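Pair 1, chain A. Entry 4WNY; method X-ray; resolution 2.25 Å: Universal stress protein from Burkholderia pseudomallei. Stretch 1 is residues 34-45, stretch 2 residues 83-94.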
# COMPACT_ATOMS: atom_id res chain seq x y z
N HIS A 34 -15.59 -2.14 4.42
CA HIS A 34 -16.32 -2.53 5.62
C HIS A 34 -15.38 -3.19 6.62
O HIS A 34 -15.70 -4.24 7.19
CB HIS A 34 -17.48 -3.46 5.28
CG HIS A 34 -18.56 -2.81 4.47
ND1 HIS A 34 -18.30 -2.03 3.37
CD2 HIS A 34 -19.91 -2.82 4.61
CE1 HIS A 34 -19.44 -1.59 2.86
NE2 HIS A 34 -20.43 -2.06 3.60
N ALA A 35 -14.23 -2.57 6.82
CA ALA A 35 -13.17 -3.17 7.61
C ALA A 35 -13.02 -2.50 8.97
O ALA A 35 -13.48 -1.37 9.18
CB ALA A 35 -11.86 -3.10 6.85
N ARG A 36 -12.36 -3.19 9.89
CA ARG A 36 -12.02 -2.62 11.19
C ARG A 36 -10.73 -1.81 11.07
O ARG A 36 -9.77 -2.26 10.45
CB ARG A 36 -11.87 -3.71 12.24
CG ARG A 36 -13.15 -4.47 12.53
CD ARG A 36 -12.91 -5.56 13.57
NE ARG A 36 -12.47 -5.00 14.85
CZ ARG A 36 -13.29 -4.65 15.83
NH1 ARG A 36 -14.60 -4.81 15.69
NH2 ARG A 36 -12.81 -4.15 16.96
N LEU A 37 -10.72 -0.63 11.66
CA LEU A 37 -9.53 0.22 11.62
C LEU A 37 -8.89 0.32 13.00
O LEU A 37 -9.58 0.50 14.00
CB LEU A 37 -9.87 1.61 11.11
CG LEU A 37 -8.68 2.50 10.76
CD1 LEU A 37 -7.96 1.96 9.53
CD2 LEU A 37 -9.12 3.93 10.55
N VAL A 38 -7.57 0.19 13.05
CA VAL A 38 -6.84 0.30 14.30
C VAL A 38 -5.69 1.29 14.16
O VAL A 38 -4.58 0.90 13.79
CB VAL A 38 -6.29 -1.07 14.77
CG1 VAL A 38 -5.54 -0.91 16.08
CG2 VAL A 38 -7.42 -2.08 14.93
N PRO A 39 -5.96 2.57 14.43
CA PRO A 39 -4.91 3.59 14.46
C PRO A 39 -3.96 3.38 15.63
O PRO A 39 -4.41 3.14 16.75
CB PRO A 39 -5.68 4.90 14.62
CG PRO A 39 -7.09 4.58 14.23
CD PRO A 39 -7.29 3.16 14.65
N VAL A 40 -2.65 3.46 15.39
CA VAL A 40 -1.70 3.33 16.48
C VAL A 40 -0.80 4.56 16.58
O VAL A 40 -0.33 5.09 15.57
CB VAL A 40 -0.82 2.06 16.33
CG1 VAL A 40 -1.68 0.81 16.34
CG2 VAL A 40 0.01 2.12 15.06
N TYR A 41 -0.60 5.02 17.81
CA TYR A 41 0.33 6.10 18.08
C TYR A 41 1.60 5.52 18.70
O TYR A 41 1.54 4.87 19.74
CB TYR A 41 -0.29 7.15 19.00
CG TYR A 41 0.61 8.34 19.27
CD1 TYR A 41 0.55 9.48 18.48
CD2 TYR A 41 1.51 8.33 20.33
CE1 TYR A 41 1.37 10.57 18.72
CE2 TYR A 41 2.33 9.41 20.58
CZ TYR A 41 2.26 10.53 19.78
OH TYR A 41 3.07 11.60 20.04
N VAL A 42 2.74 5.74 18.06
CA VAL A 42 3.99 5.15 18.51
C VAL A 42 4.78 6.09 19.41
O VAL A 42 5.24 7.14 18.98
CB VAL A 42 4.88 4.76 17.31
N VAL A 43 4.92 5.71 20.68
CA VAL A 43 5.76 6.45 21.61
C VAL A 43 7.19 5.95 21.52
O VAL A 43 7.52 4.87 22.00
CB VAL A 43 5.26 6.33 23.06
CG1 VAL A 43 6.13 7.16 23.99
CG2 VAL A 43 3.81 6.76 23.16
N ASP A 44 8.05 6.76 20.89
CA ASP A 44 9.43 6.37 20.65
C ASP A 44 10.39 7.20 21.49
O ASP A 44 10.93 8.21 21.03
CB ASP A 44 9.76 6.50 19.16
CG ASP A 44 11.17 6.07 18.82
OD1 ASP A 44 11.82 5.39 19.65
OD2 ASP A 44 11.64 6.40 17.72
N MET A 45 10.60 6.76 22.73
CA MET A 45 11.55 7.41 23.62
C MET A 45 12.89 6.69 23.61
O MET A 45 13.92 7.30 23.30
CB MET A 45 10.99 7.46 25.05
CG MET A 45 9.77 8.35 25.21
SD MET A 45 10.05 9.99 24.52
CE MET A 45 11.54 10.47 25.38
N GLY A 83 -18.63 5.76 11.07
CA GLY A 83 -19.22 4.48 11.39
C GLY A 83 -18.26 3.31 11.19
O GLY A 83 -18.69 2.19 10.91
N VAL A 84 -16.97 3.58 11.34
CA VAL A 84 -15.95 2.55 11.18
C VAL A 84 -15.59 1.93 12.52
O VAL A 84 -15.24 2.63 13.47
CB VAL A 84 -14.68 3.12 10.52
CG1 VAL A 84 -13.54 2.11 10.60
CG2 VAL A 84 -14.96 3.53 9.09
N ALA A 85 -15.66 0.60 12.59
CA ALA A 85 -15.36 -0.12 13.82
C ALA A 85 -13.86 -0.19 14.09
O ALA A 85 -13.05 0.12 13.23
CB ALA A 85 -15.95 -1.52 13.75
N GLY A 86 -13.51 -0.60 15.30
CA GLY A 86 -12.12 -0.70 15.71
C GLY A 86 -11.81 0.22 16.87
O GLY A 86 -12.64 1.04 17.27
N ALA A 87 -10.61 0.08 17.43
CA ALA A 87 -10.20 0.89 18.57
C ALA A 87 -8.72 1.22 18.49
O ALA A 87 -7.88 0.33 18.35
CB ALA A 87 -10.51 0.16 19.87
N PRO A 88 -8.39 2.52 18.55
CA PRO A 88 -7.01 3.01 18.51
C PRO A 88 -6.15 2.46 19.65
O PRO A 88 -6.66 2.24 20.75
CB PRO A 88 -7.17 4.53 18.64
CG PRO A 88 -8.54 4.81 18.14
CD PRO A 88 -9.36 3.63 18.58
N ARG A 89 -4.87 2.24 19.38
CA ARG A 89 -3.95 1.73 20.38
C ARG A 89 -2.75 2.66 20.57
O ARG A 89 -2.27 3.27 19.62
CB ARG A 89 -3.45 0.33 19.99
CG ARG A 89 -4.51 -0.60 19.44
CD ARG A 89 -5.50 -1.05 20.49
NE ARG A 89 -6.44 -2.03 19.96
CZ ARG A 89 -6.19 -3.34 19.91
NH1 ARG A 89 -5.04 -3.82 20.36
NH2 ARG A 89 -7.10 -4.17 19.40
N LEU A 90 -2.28 2.76 21.81
CA LEU A 90 -1.03 3.44 22.08
C LEU A 90 0.07 2.40 22.18
O LEU A 90 -0.03 1.46 22.98
CB LEU A 90 -1.12 4.26 23.38
CG LEU A 90 0.05 5.21 23.66
CD1 LEU A 90 -0.13 6.51 22.88
CD2 LEU A 90 0.18 5.48 25.15
N VAL A 91 1.10 2.54 21.36
CA VAL A 91 2.21 1.59 21.38
C VAL A 91 3.51 2.29 21.73
O VAL A 91 3.72 3.46 21.39
CB VAL A 91 2.35 0.84 20.03
CG1 VAL A 91 1.04 0.18 19.65
CG2 VAL A 91 2.81 1.78 18.93
N GLU A 92 4.39 1.57 22.43
CA GLU A 92 5.67 2.13 22.85
C GLU A 92 6.80 1.20 22.44
O GLU A 92 6.70 -0.02 22.60
CB GLU A 92 5.68 2.34 24.37
CG GLU A 92 4.55 3.22 24.89
CD GLU A 92 4.65 3.48 26.38
OE1 GLU A 92 5.38 2.73 27.06
OE2 GLU A 92 4.00 4.43 26.87
N VAL A 93 7.87 1.77 21.89
CA VAL A 93 9.03 0.97 21.51
C VAL A 93 9.86 0.63 22.75
O VAL A 93 9.76 1.31 23.78
CB VAL A 93 9.91 1.70 20.48
CG1 VAL A 93 9.07 2.13 19.28
CG2 VAL A 93 10.58 2.90 21.12
N GLU A 94 10.65 -0.43 22.66
CA GLU A 94 11.48 -0.86 23.78
C GLU A 94 12.44 0.24 24.21
O GLU A 94 13.66 0.11 24.09
CB GLU A 94 12.27 -2.12 23.41
O HOH W 1 -15.94 -0.93 10.18
O HOH W 2 -9.65 -3.08 17.82

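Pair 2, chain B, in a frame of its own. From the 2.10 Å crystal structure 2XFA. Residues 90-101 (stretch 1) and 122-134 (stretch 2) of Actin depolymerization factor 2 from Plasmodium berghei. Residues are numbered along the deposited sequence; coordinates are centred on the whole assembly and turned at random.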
# COMPACT_ATOMS: atom_id res chain seq x y z
N ASP B 90 12.88 9.55 2.60
CA ASP B 90 11.54 8.99 2.42
C ASP B 90 11.36 8.36 1.04
O ASP B 90 11.57 9.03 0.02
CB ASP B 90 10.48 10.09 2.58
CG ASP B 90 10.37 10.58 4.01
OD1 ASP B 90 9.81 11.69 4.21
OD2 ASP B 90 10.84 9.87 4.93
N ARG B 91 10.97 7.09 1.02
CA ARG B 91 10.75 6.35 -0.24
C ARG B 91 9.30 5.91 -0.33
O ARG B 91 8.72 5.45 0.66
CB ARG B 91 11.64 5.10 -0.31
CG ARG B 91 13.16 5.35 -0.33
CD ARG B 91 13.46 6.72 -0.90
NE ARG B 91 14.80 6.80 -1.48
CZ ARG B 91 15.32 7.92 -1.98
NH1 ARG B 91 14.63 9.04 -1.97
NH2 ARG B 91 16.54 7.91 -2.50
N ILE B 92 8.71 6.00 -1.51
CA ILE B 92 7.32 5.62 -1.66
C ILE B 92 7.21 4.16 -2.07
O ILE B 92 7.71 3.78 -3.12
CB ILE B 92 6.58 6.49 -2.67
CG1 ILE B 92 6.54 7.94 -2.18
CG2 ILE B 92 5.16 5.98 -2.85
CD1 ILE B 92 6.14 8.90 -3.28
N TYR B 93 6.61 3.34 -1.22
CA TYR B 93 6.40 1.93 -1.55
C TYR B 93 4.95 1.73 -1.92
O TYR B 93 4.07 2.32 -1.32
CB TYR B 93 6.75 1.05 -0.35
CG TYR B 93 8.23 0.83 -0.21
CD1 TYR B 93 8.82 -0.36 -0.61
CD2 TYR B 93 9.05 1.85 0.26
CE1 TYR B 93 10.20 -0.55 -0.50
CE2 TYR B 93 10.42 1.68 0.37
CZ TYR B 93 10.99 0.48 -0.00
OH TYR B 93 12.36 0.32 0.11
N PHE B 94 4.70 0.86 -2.89
CA PHE B 94 3.34 0.46 -3.22
C PHE B 94 3.24 -1.02 -2.85
O PHE B 94 4.09 -1.80 -3.25
CB PHE B 94 3.07 0.65 -4.71
CG PHE B 94 1.70 0.22 -5.12
CD1 PHE B 94 0.67 1.14 -5.20
CD2 PHE B 94 1.44 -1.11 -5.41
CE1 PHE B 94 -0.61 0.75 -5.59
CE2 PHE B 94 0.15 -1.52 -5.80
CZ PHE B 94 -0.87 -0.59 -5.89
N ILE B 95 2.23 -1.40 -2.08
CA ILE B 95 2.17 -2.77 -1.60
C ILE B 95 0.83 -3.34 -1.97
O ILE B 95 -0.21 -2.75 -1.70
CB ILE B 95 2.32 -2.83 -0.07
CG1 ILE B 95 3.65 -2.19 0.33
CG2 ILE B 95 2.17 -4.27 0.45
CD1 ILE B 95 3.66 -1.71 1.79
N PHE B 96 0.85 -4.49 -2.62
CA PHE B 96 -0.36 -5.21 -2.92
C PHE B 96 -0.46 -6.35 -1.91
O PHE B 96 0.27 -7.36 -1.99
CB PHE B 96 -0.35 -5.72 -4.36
CG PHE B 96 -1.51 -6.61 -4.72
CD1 PHE B 96 -2.73 -6.51 -4.05
CD2 PHE B 96 -1.38 -7.53 -5.75
CE1 PHE B 96 -3.79 -7.34 -4.40
CE2 PHE B 96 -2.44 -8.37 -6.10
CZ PHE B 96 -3.64 -8.28 -5.44
N TRP B 97 -1.36 -6.16 -0.95
CA TRP B 97 -1.67 -7.18 0.07
C TRP B 97 -2.71 -8.12 -0.48
O TRP B 97 -3.85 -7.71 -0.77
CB TRP B 97 -2.22 -6.49 1.30
CG TRP B 97 -2.75 -7.42 2.39
CD1 TRP B 97 -4.00 -7.38 2.94
CD2 TRP B 97 -2.05 -8.48 3.07
NE1 TRP B 97 -4.13 -8.34 3.93
CE2 TRP B 97 -2.96 -9.04 4.03
CE3 TRP B 97 -0.76 -9.00 2.99
CZ2 TRP B 97 -2.61 -10.10 4.88
CZ3 TRP B 97 -0.42 -10.06 3.82
CH2 TRP B 97 -1.34 -10.60 4.75
N SER B 98 -2.31 -9.36 -0.67
CA SER B 98 -3.18 -10.36 -1.24
C SER B 98 -3.08 -11.67 -0.46
O SER B 98 -2.33 -12.57 -0.85
CB SER B 98 -2.80 -10.60 -2.71
OG SER B 98 -3.72 -11.48 -3.34
N PRO B 99 -3.83 -11.78 0.65
CA PRO B 99 -3.71 -12.96 1.52
C PRO B 99 -4.43 -14.18 0.97
O PRO B 99 -5.36 -14.06 0.16
CB PRO B 99 -4.37 -12.51 2.85
CG PRO B 99 -5.36 -11.50 2.46
CD PRO B 99 -4.81 -10.81 1.17
N GLY B 100 -4.00 -15.34 1.44
CA GLY B 100 -4.53 -16.61 0.96
C GLY B 100 -5.99 -16.87 1.26
O GLY B 100 -6.65 -17.57 0.49
N LEU B 101 -6.50 -16.30 2.35
CA LEU B 101 -7.89 -16.57 2.76
C LEU B 101 -8.89 -15.62 2.13
O LEU B 101 -10.07 -15.65 2.44
CB LEU B 101 -8.03 -16.57 4.29
CG LEU B 101 -7.47 -17.85 4.91
CD1 LEU B 101 -7.65 -17.82 6.44
CD2 LEU B 101 -8.19 -19.07 4.28
N ASN B 122 2.79 8.02 -10.15
CA ASN B 122 4.19 8.22 -10.48
C ASN B 122 5.05 8.43 -9.22
O ASN B 122 4.53 8.79 -8.17
CB ASN B 122 4.32 9.40 -11.44
CG ASN B 122 3.89 9.05 -12.86
OD1 ASN B 122 3.44 7.93 -13.13
ND2 ASN B 122 4.04 10.01 -13.77
N GLY B 123 6.35 8.16 -9.31
CA GLY B 123 7.19 8.34 -8.14
C GLY B 123 7.34 7.16 -7.18
O GLY B 123 8.04 7.26 -6.18
N ILE B 124 6.75 6.02 -7.50
CA ILE B 124 6.95 4.81 -6.67
C ILE B 124 8.39 4.31 -6.66
O ILE B 124 8.99 4.04 -7.70
CB ILE B 124 6.06 3.65 -7.11
CG1 ILE B 124 4.59 4.04 -6.99
CG2 ILE B 124 6.35 2.38 -6.28
CD1 ILE B 124 3.66 2.99 -7.59
N PHE B 125 8.93 4.16 -5.45
CA PHE B 125 10.28 3.65 -5.26
C PHE B 125 10.31 2.15 -5.49
O PHE B 125 11.21 1.63 -6.12
CB PHE B 125 10.80 3.99 -3.87
CG PHE B 125 12.22 3.63 -3.66
CD1 PHE B 125 13.23 4.52 -3.98
CD2 PHE B 125 12.56 2.40 -3.12
CE1 PHE B 125 14.55 4.20 -3.80
CE2 PHE B 125 13.88 2.07 -2.93
CZ PHE B 125 14.88 2.97 -3.27
N LYS B 126 9.31 1.45 -4.98
CA LYS B 126 9.22 0.02 -5.24
C LYS B 126 7.80 -0.49 -5.08
O LYS B 126 7.07 -0.07 -4.19
CB LYS B 126 10.15 -0.76 -4.31
CG LYS B 126 10.37 -2.18 -4.76
CD LYS B 126 11.61 -2.75 -4.12
CE LYS B 126 12.05 -4.02 -4.79
NZ LYS B 126 13.17 -4.66 -4.04
N SER B 127 7.42 -1.39 -5.98
CA SER B 127 6.11 -2.02 -5.92
C SER B 127 6.30 -3.45 -5.41
O SER B 127 7.20 -4.16 -5.88
CB SER B 127 5.48 -2.00 -7.30
OG SER B 127 4.21 -2.61 -7.23
N LEU B 128 5.46 -3.87 -4.46
CA LEU B 128 5.62 -5.16 -3.78
C LEU B 128 4.33 -5.94 -3.78
O LEU B 128 3.26 -5.38 -3.69
CB LEU B 128 6.00 -4.94 -2.31
CG LEU B 128 7.21 -4.08 -1.98
CD1 LEU B 128 7.40 -3.94 -0.48
CD2 LEU B 128 8.42 -4.72 -2.61
N GLU B 129 4.43 -7.25 -3.84
CA GLU B 129 3.28 -8.10 -3.62
C GLU B 129 3.60 -9.00 -2.44
O GLU B 129 4.66 -9.66 -2.42
CB GLU B 129 2.95 -8.92 -4.87
CG GLU B 129 1.69 -9.79 -4.73
CD GLU B 129 1.44 -10.66 -5.97
OE1 GLU B 129 1.40 -10.10 -7.09
OE2 GLU B 129 1.27 -11.89 -5.81
N ILE B 130 2.70 -8.99 -1.46
CA ILE B 130 2.79 -9.81 -0.26
C ILE B 130 1.54 -10.69 -0.11
O ILE B 130 0.41 -10.21 -0.08
CB ILE B 130 2.93 -8.95 1.00
CG1 ILE B 130 4.18 -8.07 0.90
CG2 ILE B 130 3.02 -9.83 2.25
CD1 ILE B 130 4.45 -7.25 2.15
N THR B 131 1.76 -11.99 0.01
CA THR B 131 0.67 -12.94 0.01
C THR B 131 0.78 -13.90 1.21
O THR B 131 0.12 -14.94 1.26
CB THR B 131 0.73 -13.74 -1.30
OG1 THR B 131 -0.39 -14.63 -1.38
CG2 THR B 131 2.04 -14.52 -1.38
N CYS B 132 1.63 -13.57 2.17
CA CYS B 132 1.84 -14.45 3.32
C CYS B 132 0.61 -14.42 4.24
O CYS B 132 -0.43 -13.86 3.87
CB CYS B 132 3.11 -14.05 4.08
SG CYS B 132 3.11 -12.32 4.63
N ASP B 133 0.71 -15.06 5.40
CA ASP B 133 -0.33 -14.94 6.42
C ASP B 133 -0.16 -13.60 7.14
O ASP B 133 0.97 -13.10 7.29
CB ASP B 133 -0.26 -16.09 7.44
CG ASP B 133 -1.48 -16.10 8.38
OD1 ASP B 133 -1.42 -15.47 9.46
OD2 ASP B 133 -2.50 -16.71 8.01
N ILE B 134 -1.27 -13.04 7.61
CA ILE B 134 -1.22 -11.78 8.35
C ILE B 134 -0.17 -11.81 9.48
O ILE B 134 0.40 -10.78 9.78
CB ILE B 134 -2.57 -11.40 8.95
CG1 ILE B 134 -2.48 -10.00 9.56
CG2 ILE B 134 -2.98 -12.38 10.07
CD1 ILE B 134 -2.26 -8.93 8.55
O HOH W 3 9.93 7.19 -3.85
O HOH W 4 -1.45 -12.06 -5.91

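The sharpest difference between the two pairs lies where the second stretch enters the sheet, at the matched positions A:Gly86 and B:Phe125. In pair 1 the glycine lets the chains close without a side chain: its CA lies 3.3 Å from A:Leu37 O in a CA-H...O contact, and a CB placed there would come within 1.9 Å of the same oxygen. The backbone angles of A:Gly86 also call for glycine. In pair 2 the chain turns differently, and the CA-to-CB bond of B:Phe125 points toward the first stretch. Its N donates to B:Ile92 O at 2.7 Å, while B:Lys126 N reaches that same oxygen in a weak bond of 3.4 Å.

Despite this, the backbones agree closely, with an RMSD of 0.7 Å over 14 central residues. Each pair consists of two parallel strands, inclined at 25° in pair 1 and 20° in pair 2, joined by a ladder in which bonds run alternately in the two directions. A:Arg89 N donates to A:Pro39 O (2.8 Å), and B:Leu128 N, at the matching place, to B:Phe94 O (2.8 Å). Next, A:Tyr41 N bonds to A:Arg89 O (3.0 Å) and B:Phe96 N to B:Leu128 O (2.8 Å). The following rungs, A:Val91 N to A:Tyr41 O (2.9 Å) and B:Ile130 N to B:Phe96 O (3.0 Å), are equally alike, as are A:Val43 N to A:Val91 O (2.6 Å) and B:Ser98 N to B:Ile130 O (2.9 Å).

The side chains on this common frame differ. At the entrance, A:Arg36 matches B:Arg91, yet the two arginines meet different surfaces. The guanidinium of A:Arg36 has A:Gly86 over one face, with NH2 3.7 Å from the glycine CA. B:Arg91 instead lays its aliphatic part on an aromatic ring, CG lying 3.8 Å from the centroid of the B:Phe125 ring and almost on its normal. B:Tyr93 also meets this phenylalanine, the two rings lying oblique with centroids 5.8 Å apart.

At the position of B:Tyr93, pair 1 has A:Val38, whose CG1 approaches A:Arg89 CG at 3.5 Å and lies over one face of that arginine's guanidinium. B:Leu128 matches A:Arg89 and has no guanidinium; here B:Tyr93 CD1 lies 3.9 Å from B:Leu128 CD1. The middle of this face is more alike in the two pairs: A:Val40 CB meets A:Val91 CG1 at 4.2 Å, and B:Ile95 CG2 meets B:Ile130 CD1 at 4.1 Å.

On the other face, A:Tyr41 and B:Phe96 occupy nearly the same place, but the ring of A:Tyr41 packs against leucine (CD2 to A:Leu90 CD1, 3.5 Å), whereas B:Phe96 CD2 rests 3.9 Å from B:Glu129 CG, using the aliphatic part of a charged residue.

Near the far end, A:Val42 is modelled only to CB, 4.0 Å from A:Val91 CG2. Its counterpart B:Trp97 places CZ3 3.8 Å from B:Ile130 CG2, and its CZ2 lies 3.9 Å from B:Ile134 CD1.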